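Local coordinates for succinoglycan biosynthesis protein (Bacillus cereus ATCC 14579, PDB 2QGM) that is of undetermined function but belongs to the erythromycin esterase-like family and, judging from its name, may take part in succinoglycan biosynthesis, at residues A[172-186]-A[252-266]. Residues are numbered along the deposited sequence; the frame is centred on the assembly and turned at random.
Sequences LKALDQGSFNKVIDY and EYIWAKATASAIEKF
Leu175 lies over one face of the Phe266 ring, its CG 4.1 Å from the ring centroid in a CH-pi contact, while the carbonyl O of Leu172 comes up at the ring edge, 3.2 Å from Phe266 CD2. Phe266 holds its CG anti to the backbone N (chi1 -178°), which carries the ring out against the loop 172-175. Leu172 CD1 lies 3.5 Å from Lys265 CB, the two side chains crossing at about a right angle. At the far end the one aromatic pair of the contact, Tyr186 and Tyr253, meets obliquely, planes at 51°, with Tyr186 CE2 at the edge of the Tyr253 ring. Tyr253 CA adds an off-centre CH-pi contact to Tyr186, and Ala256 CB packs 3.6 Å from Tyr186 CB.

Between these ends Ala256 lets the helices come close, its CA 4.7 Å from that of Val183, with Ala260 nearby. Val183 is a knob in the hole made by Ala256, Thr259, Ala260 and Ile263, entering with CG2. Thr259 CG2 lies against the carbonyl O of Ser179 and against Val183 CG2; its OG1 gives a 2.7 Å hydrogen bond to Trp255 O, which also takes Thr259 N from the opposite face. Thr259 OG1 is also hydrogen-bonded to Trp115 NE1.

Asp176 is the N-cap of helix 177-186, its OD1 taking Ser179 OG and, weakly, Ser179 N. The loop follows edge strand 166-171, and the axes of helix 177-186 and helix 253-266 approach to 8.4 Å, crossing steeply, their N-to-C directions 130° apart. Helices 115-127 and 276-297 pack against helix 253-269, and Tyr202 of helix 195-203 meets Phe180 edge-to-face.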
loop_
_atom_site.group_PDB
_atom_site.type_symbol
_atom_site.label_atom_id
_atom_site.label_comp_id
_atom_site.label_asym_id
_atom_site.label_seq_id
_atom_site.Cartn_x
_atom_site.Cartn_y
_atom_site.Cartn_z
ATOM N N LEU A 172 -7.733 -7.876 1.553
ATOM C CA LEU A 172 -8.720 -8.929 1.743
ATOM C C LEU A 172 -9.574 -9.135 0.490
ATOM O O LEU A 172 -10.795 -9.256 0.584
ATOM C CB LEU A 172 -9.638 -8.554 2.913
ATOM C CG LEU A 172 -9.038 -8.464 4.320
ATOM C CD1 LEU A 172 -10.068 -7.910 5.309
ATOM C CD2 LEU A 172 -8.592 -9.852 4.747
ATOM N N LYS A 173 -8.949 -9.174 -0.681
ATOM C CA LYS A 173 -9.719 -9.373 -1.904
ATOM C C LYS A 173 -9.964 -10.857 -2.163
ATOM O O LYS A 173 -10.693 -11.225 -3.084
ATOM C CB LYS A 173 -9.010 -8.727 -3.090
ATOM C CG LYS A 173 -8.836 -7.229 -2.918
ATOM C CD LYS A 173 -8.328 -6.569 -4.176
ATOM C CE LYS A 173 -6.965 -7.101 -4.557
ATOM N NZ LYS A 173 -6.402 -6.342 -5.708
ATOM N N ALA A 174 -9.372 -11.696 -1.316
ATOM C CA ALA A 174 -9.510 -13.144 -1.406
ATOM C C ALA A 174 -8.854 -13.809 -0.195
ATOM O O ALA A 174 -7.953 -13.239 0.427
ATOM C CB ALA A 174 -8.853 -13.660 -2.684
ATOM N N LEU A 175 -9.327 -15.002 0.152
ATOM C CA LEU A 175 -8.736 -15.757 1.253
ATOM C C LEU A 175 -8.346 -17.096 0.654
ATOM O O LEU A 175 -9.206 -17.879 0.258
ATOM C CB LEU A 175 -9.740 -15.966 2.386
ATOM C CG LEU A 175 -10.190 -14.727 3.161
ATOM C CD1 LEU A 175 -11.315 -15.119 4.109
ATOM C CD2 LEU A 175 -9.015 -14.142 3.920
ATOM N N ASP A 176 -7.044 -17.341 0.569
ATOM C CA ASP A 176 -6.528 -18.577 0.002
ATOM C C ASP A 176 -6.594 -19.721 1.008
ATOM O O ASP A 176 -6.792 -19.504 2.201
ATOM C CB ASP A 176 -5.080 -18.371 -0.440
ATOM C CG ASP A 176 -4.131 -18.245 0.734
ATOM O OD1 ASP A 176 -4.442 -17.475 1.663
ATOM O OD2 ASP A 176 -3.078 -18.916 0.721
ATOM N N GLN A 177 -6.428 -20.944 0.513
ATOM C CA GLN A 177 -6.463 -22.130 1.362
ATOM C C GLN A 177 -5.341 -22.051 2.400
ATOM O O GLN A 177 -5.482 -22.540 3.523
ATOM C CB GLN A 177 -6.303 -23.385 0.499
ATOM C CG GLN A 177 -6.454 -24.701 1.241
ATOM C CD GLN A 177 -7.793 -24.834 1.941
ATOM O OE1 GLN A 177 -8.838 -24.526 1.369
ATOM N NE2 GLN A 177 -7.767 -25.289 3.191
ATOM N N GLY A 178 -4.233 -21.433 2.012
ATOM C CA GLY A 178 -3.109 -21.289 2.921
ATOM C C GLY A 178 -3.505 -20.560 4.196
ATOM O O GLY A 178 -2.988 -20.862 5.270
ATOM N N SER A 179 -4.421 -19.601 4.084
ATOM C CA SER A 179 -4.876 -18.845 5.252
ATOM C C SER A 179 -5.658 -19.730 6.218
ATOM O O SER A 179 -5.404 -19.729 7.415
ATOM C CB SER A 179 -5.741 -17.650 4.825
ATOM O OG SER A 179 -4.965 -16.677 4.139
ATOM N N PHE A 180 -6.620 -20.480 5.698
ATOM C CA PHE A 180 -7.404 -21.364 6.547
ATOM C C PHE A 180 -6.510 -22.411 7.200
ATOM O O PHE A 180 -6.685 -22.751 8.374
ATOM C CB PHE A 180 -8.496 -22.031 5.720
ATOM C CG PHE A 180 -9.576 -21.085 5.299
ATOM C CD1 PHE A 180 -10.574 -20.704 6.196
ATOM C CD2 PHE A 180 -9.585 -20.548 4.014
ATOM C CE1 PHE A 180 -11.562 -19.801 5.817
ATOM C CE2 PHE A 180 -10.568 -19.641 3.629
ATOM C CZ PHE A 180 -11.562 -19.265 4.530
ATOM N N ASN A 181 -5.549 -22.920 6.436
ATOM C CA ASN A 181 -4.611 -23.919 6.938
ATOM C C ASN A 181 -3.672 -23.338 7.993
ATOM O O ASN A 181 -3.259 -24.037 8.914
ATOM C CB ASN A 181 -3.805 -24.510 5.779
ATOM C CG ASN A 181 -4.512 -25.674 5.111
ATOM O OD1 ASN A 181 -5.730 -25.669 4.960
ATOM N ND2 ASN A 181 -3.742 -26.680 4.702
ATOM N N LYS A 182 -3.340 -22.061 7.866
ATOM C CA LYS A 182 -2.467 -21.425 8.840
ATOM C C LYS A 182 -3.125 -21.564 10.216
ATOM O O LYS A 182 -2.474 -21.925 11.203
ATOM C CB LYS A 182 -2.286 -19.944 8.508
ATOM C CG LYS A 182 -1.182 -19.272 9.302
ATOM C CD LYS A 182 0.176 -19.708 8.772
ATOM C CE LYS A 182 1.312 -19.033 9.517
ATOM N NZ LYS A 182 2.637 -19.469 8.989
ATOM N N VAL A 183 -4.427 -21.289 10.259
ATOM C CA VAL A 183 -5.213 -21.367 11.493
ATOM C C VAL A 183 -5.415 -22.811 11.927
ATOM O O VAL A 183 -5.124 -23.173 13.065
ATOM C CB VAL A 183 -6.627 -20.743 11.328
ATOM C CG1 VAL A 183 -7.382 -20.830 12.653
ATOM C CG2 VAL A 183 -6.525 -19.294 10.871
ATOM N N ILE A 184 -5.927 -23.630 11.015
ATOM C CA ILE A 184 -6.189 -25.036 11.302
ATOM C C ILE A 184 -4.954 -25.775 11.815
ATOM O O ILE A 184 -5.030 -26.515 12.799
ATOM C CB ILE A 184 -6.704 -25.784 10.047
ATOM C CG1 ILE A 184 -8.032 -25.193 9.577
ATOM C CG2 ILE A 184 -6.893 -27.264 10.371
ATOM C CD1 ILE A 184 -9.172 -25.376 10.553
ATOM N N ASP A 185 -3.828 -25.589 11.131
ATOM C CA ASP A 185 -2.584 -26.243 11.519
ATOM C C ASP A 185 -2.213 -25.894 12.950
ATOM O O ASP A 185 -1.823 -26.764 13.726
ATOM C CB ASP A 185 -1.447 -25.832 10.584
ATOM C CG ASP A 185 -1.594 -26.417 9.199
ATOM O OD1 ASP A 185 -2.461 -27.296 9.020
ATOM O OD2 ASP A 185 -0.842 -26.011 8.295
ATOM N N TYR A 186 -2.333 -24.619 13.302
ATOM C CA TYR A 186 -2.009 -24.191 14.655
ATOM C C TYR A 186 -2.898 -24.891 15.678
ATOM O O TYR A 186 -2.410 -25.398 16.688
ATOM C CB TYR A 186 -2.173 -22.677 14.795
ATOM C CG TYR A 186 -2.102 -22.220 16.235
ATOM C CD1 TYR A 186 -0.883 -22.150 16.901
ATOM C CD2 TYR A 186 -3.260 -21.916 16.945
ATOM C CE1 TYR A 186 -0.812 -21.787 18.237
ATOM C CE2 TYR A 186 -3.206 -21.553 18.287
ATOM C CZ TYR A 186 -1.979 -21.492 18.928
ATOM O OH TYR A 186 -1.915 -21.146 20.260
ATOM N N GLU A 252 4.082 -18.780 16.173
ATOM C CA GLU A 252 3.044 -19.475 15.415
ATOM C C GLU A 252 1.658 -18.947 15.778
ATOM O O GLU A 252 0.836 -18.683 14.901
ATOM C CB GLU A 252 3.113 -20.973 15.693
ATOM C CG GLU A 252 4.460 -21.599 15.363
ATOM C CD GLU A 252 4.571 -23.011 15.896
ATOM O OE1 GLU A 252 3.697 -23.843 15.557
ATOM O OE2 GLU A 252 5.534 -23.295 16.642
ATOM N N TYR A 253 1.411 -18.796 17.075
ATOM C CA TYR A 253 0.128 -18.305 17.565
ATOM C C TYR A 253 -0.248 -16.921 17.043
ATOM O O TYR A 253 -1.389 -16.687 16.640
ATOM C CB TYR A 253 0.120 -18.286 19.094
ATOM C CG TYR A 253 -1.050 -17.523 19.670
ATOM C CD1 TYR A 253 -0.877 -16.263 20.229
ATOM C CD2 TYR A 253 -2.337 -18.053 19.624
ATOM C CE1 TYR A 253 -1.964 -15.541 20.731
ATOM C CE2 TYR A 253 -3.427 -17.346 20.121
ATOM C CZ TYR A 253 -3.235 -16.088 20.675
ATOM O OH TYR A 253 -4.315 -15.395 21.176
ATOM N N ILE A 254 0.707 -16.000 17.065
ATOM C CA ILE A 254 0.461 -14.633 16.603
ATOM C C ILE A 254 -0.144 -14.610 15.206
ATOM O O ILE A 254 -1.161 -13.956 14.974
ATOM C CB ILE A 254 1.758 -13.805 16.554
ATOM C CG1 ILE A 254 2.365 -13.700 17.960
ATOM C CG2 ILE A 254 1.465 -12.412 16.010
ATOM C CD1 ILE A 254 1.479 -12.978 18.946
ATOM N N TRP A 255 0.477 -15.323 14.273
ATOM C CA TRP A 255 -0.024 -15.325 12.906
ATOM C C TRP A 255 -1.317 -16.108 12.732
ATOM O O TRP A 255 -2.108 -15.797 11.850
ATOM C CB TRP A 255 1.047 -15.840 11.941
ATOM C CG TRP A 255 2.138 -14.845 11.684
ATOM C CD1 TRP A 255 3.404 -14.858 12.207
ATOM C CD2 TRP A 255 2.057 -13.662 10.869
ATOM N NE1 TRP A 255 4.108 -13.758 11.770
ATOM C CE2 TRP A 255 3.307 -13.012 10.947
ATOM C CE3 TRP A 255 1.049 -13.095 10.080
ATOM C CZ2 TRP A 255 3.580 -11.819 10.270
ATOM C CZ3 TRP A 255 1.314 -11.901 9.402
ATOM C CH2 TRP A 255 2.576 -11.277 9.502
ATOM N N ALA A 256 -1.540 -17.118 13.566
ATOM C CA ALA A 256 -2.776 -17.894 13.475
ATOM C C ALA A 256 -3.936 -17.012 13.933
ATOM O O ALA A 256 -4.986 -16.959 13.282
ATOM C CB ALA A 256 -2.686 -19.139 14.343
ATOM N N LYS A 257 -3.749 -16.323 15.056
ATOM C CA LYS A 257 -4.779 -15.431 15.575
ATOM C C LYS A 257 -5.077 -14.326 14.559
ATOM O O LYS A 257 -6.238 -14.010 14.283
ATOM C CB LYS A 257 -4.320 -14.795 16.895
ATOM C CG LYS A 257 -5.264 -13.722 17.436
ATOM C CD LYS A 257 -4.736 -13.101 18.739
ATOM C CE LYS A 257 -5.742 -12.102 19.308
ATOM N NZ LYS A 257 -5.309 -11.502 20.607
ATOM N N ALA A 258 -4.021 -13.748 13.996
ATOM C CA ALA A 258 -4.160 -12.665 13.023
ATOM C C ALA A 258 -4.904 -13.114 11.779
ATOM O O ALA A 258 -5.723 -12.370 11.240
ATOM C CB ALA A 258 -2.788 -12.125 12.639
ATOM N N THR A 259 -4.607 -14.326 11.319
ATOM C CA THR A 259 -5.268 -14.873 10.143
ATOM C C THR A 259 -6.744 -15.127 10.437
ATOM O O THR A 259 -7.605 -14.829 9.610
ATOM C CB THR A 259 -4.599 -16.180 9.699
ATOM O OG1 THR A 259 -3.215 -15.929 9.430
ATOM C CG2 THR A 259 -5.264 -16.719 8.438
ATOM N N ALA A 260 -7.045 -15.682 11.607
ATOM C CA ALA A 260 -8.442 -15.939 11.962
ATOM C C ALA A 260 -9.205 -14.615 11.962
ATOM O O ALA A 260 -10.376 -14.553 11.570
ATOM C CB ALA A 260 -8.536 -16.595 13.332
ATOM N N SER A 261 -8.532 -13.558 12.405
ATOM C CA SER A 261 -9.131 -12.234 12.424
ATOM C C SER A 261 -9.311 -11.708 11.002
ATOM O O SER A 261 -10.276 -11.006 10.723
ATOM C CB SER A 261 -8.266 -11.258 13.242
ATOM O OG SER A 261 -8.459 -11.431 14.634
ATOM N N ALA A 262 -8.388 -12.042 10.100
ATOM C CA ALA A 262 -8.497 -11.581 8.718
ATOM C C ALA A 262 -9.689 -12.257 8.048
ATOM O O ALA A 262 -10.366 -11.673 7.200
ATOM C CB ALA A 262 -7.212 -11.886 7.958
ATOM N N ILE A 263 -9.942 -13.496 8.441
ATOM C CA ILE A 263 -11.061 -14.242 7.897
ATOM C C ILE A 263 -12.364 -13.619 8.411
ATOM O O ILE A 263 -13.334 -13.488 7.661
ATOM C CB ILE A 263 -10.946 -15.725 8.288
ATOM C CG1 ILE A 263 -9.748 -16.333 7.544
ATOM C CG2 ILE A 263 -12.239 -16.467 7.962
ATOM C CD1 ILE A 263 -9.318 -17.709 8.017
ATOM N N GLU A 264 -12.383 -13.215 9.681
ATOM C CA GLU A 264 -13.572 -12.572 10.237
ATOM C C GLU A 264 -13.793 -11.251 9.501
ATOM O O GLU A 264 -14.909 -10.941 9.085
ATOM C CB GLU A 264 -13.408 -12.289 11.731
ATOM C CG GLU A 264 -14.657 -11.679 12.370
ATOM C CD GLU A 264 -14.447 -11.283 13.820
ATOM O OE1 GLU A 264 -13.801 -12.057 14.551
ATOM O OE2 GLU A 264 -14.935 -10.210 14.233
ATOM N N LYS A 265 -12.723 -10.473 9.338
ATOM C CA LYS A 265 -12.815 -9.194 8.637
ATOM C C LYS A 265 -13.404 -9.373 7.240
ATOM O O LYS A 265 -14.282 -8.624 6.831
ATOM C CB LYS A 265 -11.426 -8.542 8.516
ATOM C CG LYS A 265 -10.842 -8.029 9.824
ATOM C CD LYS A 265 -9.500 -7.343 9.581
ATOM C CE LYS A 265 -8.909 -6.751 10.855
ATOM N NZ LYS A 265 -8.604 -7.776 11.881
ATOM N N PHE A 266 -12.920 -10.372 6.510
ATOM C CA PHE A 266 -13.411 -10.632 5.163
ATOM C C PHE A 266 -14.928 -10.885 5.132
ATOM O O PHE A 266 -15.644 -10.311 4.312
ATOM C CB PHE A 266 -12.636 -11.818 4.561
ATOM C CG PHE A 266 -13.027 -12.156 3.147
ATOM C CD1 PHE A 266 -14.067 -13.044 2.884
ATOM C CD2 PHE A 266 -12.332 -11.604 2.069
ATOM C CE1 PHE A 266 -14.407 -13.382 1.566
ATOM C CE2 PHE A 266 -12.665 -11.933 0.758
ATOM C CZ PHE A 266 -13.704 -12.827 0.506
#